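TRNA-splicing ligase RtcB (Thermus thermophilus, PDB 2EPG) probably joins RNA ends carrying a 2',3'-cyclic phosphate or 3'-phosphate to 5'-hydroxyl ends, using GTP and manganese. Local coordinates at residues I107-R112 / A304-Q309; H215-Y221 / V241-T247; L334-H339 / Q379-P384; R437-A443 / R480-K486. One frame throughout, in Å; residues are numbered along the deposited sequence.

Contact 1: residues I107-R112 / A304-Q309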
# COMPACT_ATOMS: atom_id res chain seq x y z
N ILE A 107 -8.86 -3.31 0.59
CA ILE A 107 -8.57 -2.52 -0.60
C ILE A 107 -7.95 -1.19 -0.23
O ILE A 107 -8.47 -0.43 0.58
CB ILE A 107 -9.85 -2.29 -1.43
CG1 ILE A 107 -10.38 -3.66 -1.88
CG2 ILE A 107 -9.54 -1.39 -2.66
CD1 ILE A 107 -11.75 -3.62 -2.56
N ASN A 108 -6.81 -0.94 -0.86
CA ASN A 108 -6.01 0.25 -0.65
C ASN A 108 -5.58 0.44 0.79
O ASN A 108 -5.51 1.57 1.27
CB ASN A 108 -6.68 1.53 -1.14
CG ASN A 108 -5.71 2.74 -1.16
OD1 ASN A 108 -4.51 2.59 -0.89
ND2 ASN A 108 -6.24 3.92 -1.47
N CYS A 109 -5.35 -0.67 1.48
CA CYS A 109 -4.78 -0.58 2.82
C CYS A 109 -3.47 0.04 2.33
O CYS A 109 -2.89 -0.43 1.34
CB CYS A 109 -4.50 -1.98 3.39
SG CYS A 109 -3.41 -1.99 4.86
N GLY A 110 -3.01 1.09 2.98
CA GLY A 110 -1.80 1.72 2.50
C GLY A 110 -1.06 2.52 3.55
O GLY A 110 -1.34 2.40 4.74
N VAL A 111 -0.15 3.37 3.09
CA VAL A 111 0.66 4.15 4.00
C VAL A 111 0.83 5.60 3.59
O VAL A 111 1.02 5.90 2.42
CB VAL A 111 2.09 3.53 4.08
CG1 VAL A 111 2.90 4.22 5.17
CG2 VAL A 111 2.00 2.03 4.32
N ARG A 112 0.77 6.49 4.57
CA ARG A 112 1.02 7.89 4.31
C ARG A 112 2.15 8.30 5.26
O ARG A 112 2.14 7.94 6.45
CB ARG A 112 -0.19 8.77 4.60
CG ARG A 112 0.17 10.26 4.54
CD ARG A 112 -1.01 11.23 4.58
NE ARG A 112 -1.91 11.13 3.43
CZ ARG A 112 -2.70 12.13 3.03
NH1 ARG A 112 -3.51 12.00 1.99
NH2 ARG A 112 -2.63 13.29 3.65
N ALA A 304 -10.32 4.89 1.15
CA ALA A 304 -9.09 4.68 1.93
C ALA A 304 -8.18 5.91 1.78
O ALA A 304 -7.57 6.35 2.75
CB ALA A 304 -8.35 3.40 1.46
N PHE A 305 -8.09 6.46 0.58
CA PHE A 305 -7.25 7.65 0.41
C PHE A 305 -7.77 8.78 1.31
O PHE A 305 -6.99 9.47 1.96
CB PHE A 305 -7.27 8.12 -1.05
CG PHE A 305 -6.27 7.40 -1.94
CD1 PHE A 305 -6.65 6.95 -3.20
CD2 PHE A 305 -4.95 7.21 -1.53
CE1 PHE A 305 -5.75 6.31 -4.04
CE2 PHE A 305 -4.04 6.57 -2.36
CZ PHE A 305 -4.43 6.12 -3.62
N ALA A 306 -9.09 8.96 1.36
CA ALA A 306 -9.72 10.01 2.16
C ALA A 306 -9.52 9.78 3.63
O ALA A 306 -9.33 10.72 4.41
CB ALA A 306 -11.21 10.10 1.84
N ASN A 307 -9.59 8.52 4.02
CA ASN A 307 -9.41 8.16 5.41
C ASN A 307 -8.02 8.58 5.91
O ASN A 307 -7.88 9.11 7.02
CB ASN A 307 -9.58 6.64 5.59
CG ASN A 307 -9.55 6.23 7.04
OD1 ASN A 307 -10.16 6.87 7.88
ND2 ASN A 307 -8.84 5.14 7.34
N ARG A 308 -6.99 8.33 5.11
CA ARG A 308 -5.64 8.70 5.51
C ARG A 308 -5.51 10.22 5.49
O ARG A 308 -4.84 10.81 6.34
CB ARG A 308 -4.60 8.04 4.59
CG ARG A 308 -4.50 6.52 4.78
CD ARG A 308 -3.21 5.92 4.19
NE ARG A 308 -3.17 5.92 2.73
CZ ARG A 308 -3.60 4.92 1.96
NH1 ARG A 308 -3.51 5.02 0.65
NH2 ARG A 308 -4.13 3.82 2.50
N GLN A 309 -6.15 10.87 4.52
CA GLN A 309 -6.10 12.31 4.44
C GLN A 309 -6.71 12.91 5.71
O GLN A 309 -6.15 13.84 6.29
CB GLN A 309 -6.87 12.81 3.21
CG GLN A 309 -6.95 14.34 3.10
CD GLN A 309 -5.58 15.01 2.93
OE1 GLN A 309 -4.75 14.56 2.13
NE2 GLN A 309 -5.34 16.09 3.66
O HOH W 1 -4.47 9.55 0.96

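Contact 2: residues H215-Y221 / V241-T247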
# COMPACT_ATOMS: atom_id res chain seq x y z
N HIS A 215 -3.15 -2.01 11.95
CA HIS A 215 -3.25 -0.60 11.55
C HIS A 215 -2.81 0.28 12.71
O HIS A 215 -3.10 -0.02 13.87
CB HIS A 215 -4.68 -0.25 11.12
CG HIS A 215 -5.16 -1.00 9.92
ND1 HIS A 215 -4.44 -1.06 8.75
CD2 HIS A 215 -6.28 -1.74 9.72
CE1 HIS A 215 -5.09 -1.79 7.87
NE2 HIS A 215 -6.21 -2.22 8.43
N PHE A 216 -2.11 1.36 12.40
CA PHE A 216 -1.62 2.25 13.44
C PHE A 216 -1.09 3.53 12.83
O PHE A 216 -1.09 3.74 11.62
CB PHE A 216 -0.47 1.56 14.18
CG PHE A 216 0.65 1.15 13.28
CD1 PHE A 216 1.69 2.03 13.00
CD2 PHE A 216 0.62 -0.07 12.62
CE1 PHE A 216 2.68 1.70 12.08
CE2 PHE A 216 1.60 -0.41 11.69
CZ PHE A 216 2.64 0.48 11.42
N LEU A 217 -0.62 4.39 13.72
CA LEU A 217 -0.05 5.65 13.33
C LEU A 217 1.16 5.77 14.25
O LEU A 217 1.08 5.41 15.41
CB LEU A 217 -1.07 6.74 13.59
CG LEU A 217 -0.74 8.21 13.80
CD1 LEU A 217 -2.02 9.02 13.65
CD2 LEU A 217 -0.12 8.42 15.17
N GLU A 218 2.30 6.21 13.73
CA GLU A 218 3.44 6.39 14.61
C GLU A 218 4.27 7.62 14.31
O GLU A 218 4.45 8.02 13.14
CB GLU A 218 4.33 5.13 14.71
CG GLU A 218 4.79 4.48 13.44
CD GLU A 218 5.71 3.28 13.70
OE1 GLU A 218 5.37 2.41 14.54
OE2 GLU A 218 6.76 3.20 13.06
N VAL A 219 4.70 8.28 15.38
CA VAL A 219 5.56 9.45 15.30
C VAL A 219 6.94 8.82 15.38
O VAL A 219 7.21 8.02 16.28
CB VAL A 219 5.37 10.39 16.49
CG1 VAL A 219 6.23 11.64 16.30
CG2 VAL A 219 3.90 10.75 16.64
N GLN A 220 7.81 9.17 14.44
CA GLN A 220 9.14 8.58 14.38
C GLN A 220 10.18 9.66 14.07
O GLN A 220 9.85 10.86 13.92
CB GLN A 220 9.20 7.55 13.22
CG GLN A 220 7.87 6.88 12.85
CD GLN A 220 7.78 6.47 11.37
OE1 GLN A 220 7.76 7.32 10.47
NE2 GLN A 220 7.71 5.16 11.13
N TYR A 221 11.43 9.24 13.99
CA TYR A 221 12.48 10.16 13.61
C TYR A 221 13.38 9.42 12.63
O TYR A 221 13.48 8.19 12.67
CB TYR A 221 13.27 10.68 14.83
CG TYR A 221 14.09 9.65 15.59
CD1 TYR A 221 13.53 8.92 16.65
CD2 TYR A 221 15.43 9.43 15.28
CE1 TYR A 221 14.28 8.00 17.37
CE2 TYR A 221 16.19 8.52 15.98
CZ TYR A 221 15.61 7.81 17.03
OH TYR A 221 16.38 6.90 17.72
N VAL A 241 11.66 14.57 12.47
CA VAL A 241 10.45 13.92 12.99
C VAL A 241 9.46 13.59 11.84
O VAL A 241 9.18 14.44 10.99
CB VAL A 241 9.72 14.84 14.02
CG1 VAL A 241 8.36 14.25 14.39
CG2 VAL A 241 10.55 14.97 15.28
N THR A 242 8.96 12.36 11.80
CA THR A 242 7.99 11.98 10.78
C THR A 242 6.82 11.27 11.45
O THR A 242 6.90 10.88 12.62
CB THR A 242 8.59 11.03 9.69
OG1 THR A 242 8.98 9.80 10.29
CG2 THR A 242 9.82 11.67 9.03
N VAL A 243 5.73 11.14 10.71
CA VAL A 243 4.55 10.46 11.19
C VAL A 243 4.08 9.51 10.08
O VAL A 243 3.80 9.94 8.97
CB VAL A 243 3.43 11.47 11.54
CG1 VAL A 243 2.21 10.73 12.10
CG2 VAL A 243 3.96 12.51 12.56
N LEU A 244 4.01 8.23 10.40
CA LEU A 244 3.59 7.23 9.42
C LEU A 244 2.20 6.71 9.78
O LEU A 244 1.97 6.23 10.89
CB LEU A 244 4.61 6.08 9.37
CG LEU A 244 4.43 5.03 8.26
CD1 LEU A 244 5.79 4.41 7.87
CD2 LEU A 244 3.47 3.96 8.74
N ILE A 245 1.28 6.82 8.83
CA ILE A 245 -0.12 6.39 8.99
C ILE A 245 -0.36 5.14 8.14
O ILE A 245 -0.18 5.15 6.92
CB ILE A 245 -1.09 7.50 8.51
CG1 ILE A 245 -0.85 8.78 9.32
CG2 ILE A 245 -2.53 7.03 8.65
CD1 ILE A 245 -1.44 10.05 8.66
N HIS A 246 -0.77 4.06 8.80
CA HIS A 246 -1.02 2.78 8.17
C HIS A 246 -2.46 2.37 8.39
O HIS A 246 -2.84 2.04 9.52
CB HIS A 246 -0.10 1.72 8.78
CG HIS A 246 -0.03 0.45 7.99
ND1 HIS A 246 -1.12 -0.10 7.35
CD2 HIS A 246 1.01 -0.39 7.75
CE1 HIS A 246 -0.76 -1.22 6.75
NE2 HIS A 246 0.53 -1.42 6.97
N THR A 247 -3.25 2.41 7.33
CA THR A 247 -4.65 2.03 7.39
C THR A 247 -5.25 1.99 5.98
O THR A 247 -4.61 2.42 5.00
CB THR A 247 -5.47 2.99 8.29
OG1 THR A 247 -6.79 2.47 8.43
CG2 THR A 247 -5.53 4.40 7.68

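Contact 3: residues L334-H339 / Q379-P384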
# COMPACT_ATOMS: atom_id res chain seq x y z
N LEU A 334 4.90 13.68 2.48
CA LEU A 334 6.08 13.32 1.70
C LEU A 334 5.52 12.46 0.57
O LEU A 334 5.75 12.73 -0.61
CB LEU A 334 7.07 12.54 2.57
CG LEU A 334 8.43 12.25 1.94
CD1 LEU A 334 9.46 12.07 3.05
CD2 LEU A 334 8.34 11.01 1.04
N TYR A 335 4.77 11.42 0.93
CA TYR A 335 4.09 10.59 -0.07
C TYR A 335 2.99 9.76 0.59
O TYR A 335 2.92 9.66 1.82
CB TYR A 335 5.07 9.65 -0.80
CG TYR A 335 4.58 9.30 -2.18
CD1 TYR A 335 4.32 10.30 -3.11
CD2 TYR A 335 4.36 7.98 -2.56
CE1 TYR A 335 3.84 9.99 -4.39
CE2 TYR A 335 3.90 7.68 -3.84
CZ TYR A 335 3.64 8.69 -4.74
OH TYR A 335 3.18 8.39 -6.00
N ASP A 336 2.14 9.17 -0.23
CA ASP A 336 1.05 8.32 0.25
C ASP A 336 0.78 7.31 -0.87
O ASP A 336 0.52 7.70 -2.01
CB ASP A 336 -0.18 9.18 0.57
CG ASP A 336 -1.41 8.36 0.97
OD1 ASP A 336 -2.08 8.74 1.96
OD2 ASP A 336 -1.73 7.35 0.29
N LEU A 337 0.87 6.01 -0.56
CA LEU A 337 0.65 4.99 -1.56
C LEU A 337 -0.00 3.72 -1.01
O LEU A 337 0.09 3.42 0.17
CB LEU A 337 1.96 4.60 -2.27
CG LEU A 337 2.90 3.59 -1.58
CD1 LEU A 337 4.12 3.31 -2.46
CD2 LEU A 337 3.33 4.15 -0.22
N ALA A 338 -0.66 3.00 -1.91
CA ALA A 338 -1.36 1.77 -1.57
C ALA A 338 -0.43 0.57 -1.52
O ALA A 338 0.60 0.55 -2.18
CB ALA A 338 -2.45 1.51 -2.61
N HIS A 339 -0.83 -0.44 -0.74
CA HIS A 339 -0.10 -1.69 -0.61
C HIS A 339 -0.96 -2.82 -1.18
O HIS A 339 -0.48 -3.93 -1.41
CB HIS A 339 0.26 -1.97 0.87
CG HIS A 339 1.46 -1.21 1.35
ND1 HIS A 339 2.35 -1.73 2.27
CD2 HIS A 339 1.96 -0.00 0.99
CE1 HIS A 339 3.34 -0.88 2.45
NE2 HIS A 339 3.13 0.18 1.68
N GLN A 379 9.92 7.63 -7.50
CA GLN A 379 8.80 7.70 -6.57
C GLN A 379 9.17 7.17 -5.19
O GLN A 379 9.88 6.18 -5.07
CB GLN A 379 7.65 6.83 -7.11
CG GLN A 379 6.38 6.80 -6.22
CD GLN A 379 5.58 5.55 -6.47
OE1 GLN A 379 5.01 5.35 -7.54
NE2 GLN A 379 5.57 4.67 -5.48
N PRO A 380 8.69 7.83 -4.13
CA PRO A 380 9.02 7.33 -2.79
C PRO A 380 8.29 5.99 -2.59
O PRO A 380 7.18 5.79 -3.11
CB PRO A 380 8.45 8.41 -1.85
CG PRO A 380 8.43 9.66 -2.70
CD PRO A 380 8.02 9.15 -4.07
N VAL A 381 8.91 5.07 -1.86
CA VAL A 381 8.30 3.78 -1.57
C VAL A 381 8.37 3.70 -0.06
O VAL A 381 9.46 3.72 0.52
CB VAL A 381 9.09 2.61 -2.18
CG1 VAL A 381 8.51 1.27 -1.69
CG2 VAL A 381 9.03 2.67 -3.70
N LEU A 382 7.20 3.61 0.57
CA LEU A 382 7.11 3.59 2.02
C LEU A 382 6.97 2.16 2.50
O LEU A 382 6.00 1.47 2.18
CB LEU A 382 5.90 4.43 2.47
CG LEU A 382 5.86 5.82 1.80
CD1 LEU A 382 4.61 6.60 2.22
CD2 LEU A 382 7.13 6.59 2.16
N VAL A 383 7.96 1.71 3.26
CA VAL A 383 7.98 0.35 3.77
C VAL A 383 7.87 0.37 5.29
O VAL A 383 8.86 0.51 6.00
CB VAL A 383 9.29 -0.36 3.34
CG1 VAL A 383 9.35 -1.76 3.91
CG2 VAL A 383 9.35 -0.43 1.83
N PRO A 384 6.64 0.24 5.80
CA PRO A 384 6.45 0.25 7.25
C PRO A 384 6.88 -1.11 7.82
O PRO A 384 6.77 -2.14 7.15
CB PRO A 384 4.96 0.48 7.38
CG PRO A 384 4.42 -0.37 6.25
CD PRO A 384 5.37 -0.05 5.11

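Contact 4: residues R437-A443 / R480-K486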
# COMPACT_ATOMS: atom_id res chain seq x y z
N ARG A 437 11.79 -0.18 25.07
CA ARG A 437 12.64 0.27 23.97
C ARG A 437 12.42 1.77 23.75
O ARG A 437 12.78 2.32 22.71
CB ARG A 437 12.33 -0.51 22.70
CG ARG A 437 10.86 -0.82 22.49
CD ARG A 437 10.59 -1.45 21.13
NE ARG A 437 11.45 -2.61 20.87
CZ ARG A 437 11.36 -3.37 19.78
NH1 ARG A 437 12.18 -4.40 19.62
NH2 ARG A 437 10.45 -3.10 18.85
N GLY A 438 11.84 2.41 24.76
CA GLY A 438 11.56 3.84 24.70
C GLY A 438 10.48 4.21 23.70
O GLY A 438 10.67 5.10 22.87
N ILE A 439 9.33 3.55 23.79
CA ILE A 439 8.23 3.82 22.88
C ILE A 439 6.91 3.95 23.63
O ILE A 439 6.45 2.99 24.26
CB ILE A 439 8.10 2.71 21.81
CG1 ILE A 439 9.41 2.60 21.02
CG2 ILE A 439 6.94 3.00 20.88
CD1 ILE A 439 9.40 1.50 19.97
N LEU A 440 6.30 5.12 23.57
CA LEU A 440 5.02 5.34 24.24
C LEU A 440 3.91 4.76 23.38
O LEU A 440 3.85 5.01 22.18
CB LEU A 440 4.78 6.84 24.46
CG LEU A 440 5.87 7.61 25.21
CD1 LEU A 440 5.35 9.00 25.53
CD2 LEU A 440 6.27 6.90 26.49
N VAL A 441 3.03 3.97 24.00
CA VAL A 441 1.94 3.35 23.27
C VAL A 441 0.57 3.86 23.71
O VAL A 441 0.33 4.12 24.89
CB VAL A 441 1.97 1.81 23.40
CG1 VAL A 441 0.84 1.19 22.59
CG2 VAL A 441 3.31 1.28 22.91
N ARG A 442 -0.32 4.01 22.73
CA ARG A 442 -1.68 4.47 22.95
C ARG A 442 -2.61 3.49 22.23
O ARG A 442 -2.70 3.49 21.00
CB ARG A 442 -1.86 5.87 22.37
CG ARG A 442 -1.76 7.00 23.39
CD ARG A 442 -0.59 6.78 24.33
NE ARG A 442 -0.44 7.85 25.31
CZ ARG A 442 0.45 7.82 26.30
NH1 ARG A 442 0.55 8.83 27.15
NH2 ARG A 442 1.24 6.76 26.43
N ALA A 443 -3.29 2.65 23.01
CA ALA A 443 -4.20 1.66 22.46
C ALA A 443 -5.60 1.81 23.05
O ALA A 443 -5.75 2.27 24.19
CB ALA A 443 -3.66 0.26 22.71
N ARG A 480 12.79 5.34 12.92
CA ARG A 480 12.63 4.65 14.19
C ARG A 480 11.42 5.25 14.93
O ARG A 480 11.28 6.47 15.03
CB ARG A 480 13.91 4.79 15.02
CG ARG A 480 13.91 3.97 16.29
CD ARG A 480 15.32 3.77 16.85
NE ARG A 480 15.28 2.83 17.96
CZ ARG A 480 14.73 3.11 19.14
NH1 ARG A 480 14.73 2.19 20.10
NH2 ARG A 480 14.21 4.31 19.37
N PRO A 481 10.52 4.40 15.44
CA PRO A 481 9.33 4.87 16.15
C PRO A 481 9.57 5.40 17.56
O PRO A 481 10.46 4.92 18.26
CB PRO A 481 8.43 3.64 16.17
CG PRO A 481 9.41 2.52 16.29
CD PRO A 481 10.53 2.92 15.34
N LEU A 482 8.78 6.40 17.95
CA LEU A 482 8.85 7.01 19.27
C LEU A 482 7.51 6.84 19.97
O LEU A 482 7.46 6.57 21.17
CB LEU A 482 9.15 8.50 19.17
CG LEU A 482 10.54 8.94 18.74
CD1 LEU A 482 10.50 10.37 18.25
CD2 LEU A 482 11.50 8.79 19.91
N ILE A 483 6.44 7.02 19.20
CA ILE A 483 5.07 6.90 19.71
C ILE A 483 4.24 6.03 18.78
O ILE A 483 4.24 6.24 17.56
CB ILE A 483 4.35 8.26 19.77
CG1 ILE A 483 5.10 9.23 20.69
CG2 ILE A 483 2.92 8.06 20.26
CD1 ILE A 483 4.52 10.64 20.65
N VAL A 484 3.51 5.09 19.36
CA VAL A 484 2.67 4.20 18.57
C VAL A 484 1.22 4.33 19.05
O VAL A 484 0.94 4.14 20.23
CB VAL A 484 3.12 2.72 18.69
CG1 VAL A 484 2.10 1.82 18.03
CG2 VAL A 484 4.49 2.52 18.02
N VAL A 485 0.33 4.68 18.13
CA VAL A 485 -1.10 4.81 18.42
C VAL A 485 -1.82 3.73 17.61
O VAL A 485 -1.76 3.74 16.37
CB VAL A 485 -1.63 6.21 17.99
CG1 VAL A 485 -3.13 6.29 18.24
CG2 VAL A 485 -0.91 7.30 18.76
N LYS A 486 -2.47 2.80 18.31
CA LYS A 486 -3.18 1.69 17.67
C LYS A 486 -4.69 1.94 17.62
O LYS A 486 -5.25 2.62 18.50
CB LYS A 486 -2.93 0.39 18.43
CG LYS A 486 -1.59 0.35 19.12
CD LYS A 486 -1.47 -0.81 20.10
CE LYS A 486 -1.53 -2.17 19.42
NZ LYS A 486 -1.27 -3.27 20.41

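Contact 1: residues I107-R112 / A304-Q309
Strand 110-112 runs along helix 304-309 with the two axes 9.3 Å apart and only 32° from parallel, so that Asn108 lies beside Ala304 at one end and Arg112 beside Arg308 at the other. Arg308 fills the space between them. Its chain bends at chi3 (-71°) and lays the guanidinium beneath the turn into the strand, one face under Val111 N. NH2 points in the guanidinium plane at Asn108 O, 2.9 Å away, and NH1 lies near Asn108 OD1, although the position of that oxygen is less certain. NH2 also bonds Thr247 O, while NH1 forms a salt bridge with Asp336 OD2. Gly110 lies directly above this group, where a CB would collide with NH2.

This is the seam where a long helix, 288-321, packs on the strands of the RtcB fold beside the predicted manganese site; the Cys109 side chain, turned away from the helix, reaches His246. On the helix side of the same turn, the amide of Asn108 stands over Phe305, with ND2 3.3 Å above the middle of the ring and the two planes 74° apart; its hydrogen-bond partner is Ala301 O, one turn earlier.

At the far end Arg112 grips a single oxygen. Both NH1 (2.8 Å) and NH2 (2.9 Å) bond Gln309 OE1 end-on, in the guanidinium plane but from above the face of the amide. A water links Arg112 NH1 to Phe305 O, and NE forms a salt bridge with Asp336 OD1.

Contact 2: residues H215-Y221 / V241-T247
His246 puts its CB against the face of the Phe216 ring, 4.1 Å from the centroid and 15° off the normal, in a CH-pi contact. The ring can lie over the neighbouring strand because chi1 of Phe216 is 57°, with CG held between the backbone N and the carbonyl carbon. Its CE1 atom then meets Leu244 CD2 obliquely, so the ring fills the hollow between His246 and Leu244. His215 closes the cluster from the loop: its ring is oblique to that of His246, the two ND1 atoms being 3.7 Å apart, and its own ND1 rests on Thr247 CA.

The frame is a regular antiparallel ladder between strands 216-225 and 240-247 of the RtcB fold. Phe216, Glu218 and Gln220 form the hydrogen-bonded pairs with His246, Leu244 and Thr242. His215 and His246 are predicted ligands of the two manganese ions, and residues 215-218 are predicted to line the GMP site, so this end of the ladder probably borders the active centre.

On the side of the ladder that carries Phe216, Glu218 and Leu244, Gln220 lies across the strand over Leu244 CB. Thr242 OG1 donates to its OE1 (2.8 Å), and its NE2 reaches back to the anti lone pair of Glu218 OE2 at 2.9 Å. A leucine in place of Gln220 would probably leave both the threonine hydroxyl and the glutamate carboxylate without this partner, and Glu218 more able to turn.

The other face is a staggered row of branched side chains: Leu217 CG meets Val243 CG1, and Val219 CG1 fits against Val241 CG1 at 3.9 Å.

Contact 3: residues L334-H339 / Q379-P384
With chi1 at -153°, Tyr335 swings its ring out over Pro380, while the chi1 of Leu337, 82°, sends CD2 onto Leu382 and CD1 toward Gln379 NE2. Here the strand 332-347 of the RtcB fold crosses the short strand 380-383 at 68°, layer on layer; the crossing includes a classic beta bulge, Leu334 and Tyr335 both facing Leu113.

Pro380 CD sits 3.9 Å above the centre of the tyrosine ring, a CH-pi contact from nearly straight above, and Pro380 CB also touches Leu334 CD2. Gln379 CG meets the outer part of the ring at CE2, 3.5 Å away, with its amide turned only a little from the ring plane. That amide is fixed by bonds from NE2 to Pro380 O, in the plane of the amide, and to Arg361 O. Cutting Tyr335 down to an alanine would probably uncover Pro380 and the aliphatic part of Gln379, opening a gap between the strands at this end.

In the middle, Leu337 CD2 nests against Leu382 CG at 3.6 Å, and Leu382 CD1 reaches back to Tyr335 O. Beyond these leucines the contact turns polar. His339 and Pro384 belong to the predicted GMP site, His339 also being a predicted manganese ligand, and its ND1 pairs with His410, the predicted site of guanylation. On the other side of the ring NE2 bonds Leu382 O at 3.2 Å, while His339 CE1 meets Pro384 CD edge-on, 3.4 Å apart.

Contact 4: residues R437-A443 / R480-K486
Backbone hydrogen bonds join strand 440-442 to strand 483-486 in parallel, their directions 13° apart. Leu440 N bonds Leu482 O, Val484 N bonds Leu440 O, Arg442 N bonds Val484 O and Lys486 N bonds Arg442 O, the last three at 2.8 Å. Between these, the CA atoms of Ile439, Ile483, Val441 and Val485 make CA-H...O contacts with the same four oxygens. Where the pairing starts, the chain turns a corner at Leu482, and Leu482 and Ile483 both face Val219 in a classic beta bulge.

Apolar packing is carried chiefly by Ile439. Its CG2, placed opposite the backbone N, touches Val484 CG2 at 3.8 Å, while CD1 reaches back to Pro481 CG, also 3.8 Å away. Further on, the aliphatic chain of Lys486 lies across Val441 and Ala443, its CD touching both: it is 3.6 Å from Ala443 CB and 3.9 Å from Val441 CG1. On the side of Leu440 and Ile483, Arg442 CB rests against Val485 CG2.

Polar side-chain contacts are few. Arg480 extends from CG to NE and lets NH1 reach Arg437 O, a long bond of 3.3 Å that lies in the carbonyl plane, though Arg437 is poorly ordered. Arg442 leads away from the other strand; its NH1 forms a salt bridge with Asp132 of helix 127-137.

Lys486 is predicted to bind GMP: carbon contacts position its stem and a backbone bond holds its base, which is consistent with a stem steered toward the predicted nucleotide site.

How the contacts relate
Contacts 1 and 3 are wholly buried near the middle of the chain, contact 2 lies farther out, and contact 4 is partly exposed with its centre about 21 Å from those of contacts 1 and 3. Strand 110-119 joins the first three: it pairs with 240-247 of contact 2 on one side and with 332-347 of contact 3 on the other. Contact 4 is tied in through contact 2, where strands 216-225 and 474-486 pair. Chemistry follows place: buried arginines and amides between helix and sheet in contact 1, ladder bonds in contacts 2 and 4, crossed apolar packing in contact 3. Contacts 2 and 3 meet at His246 and Pro384.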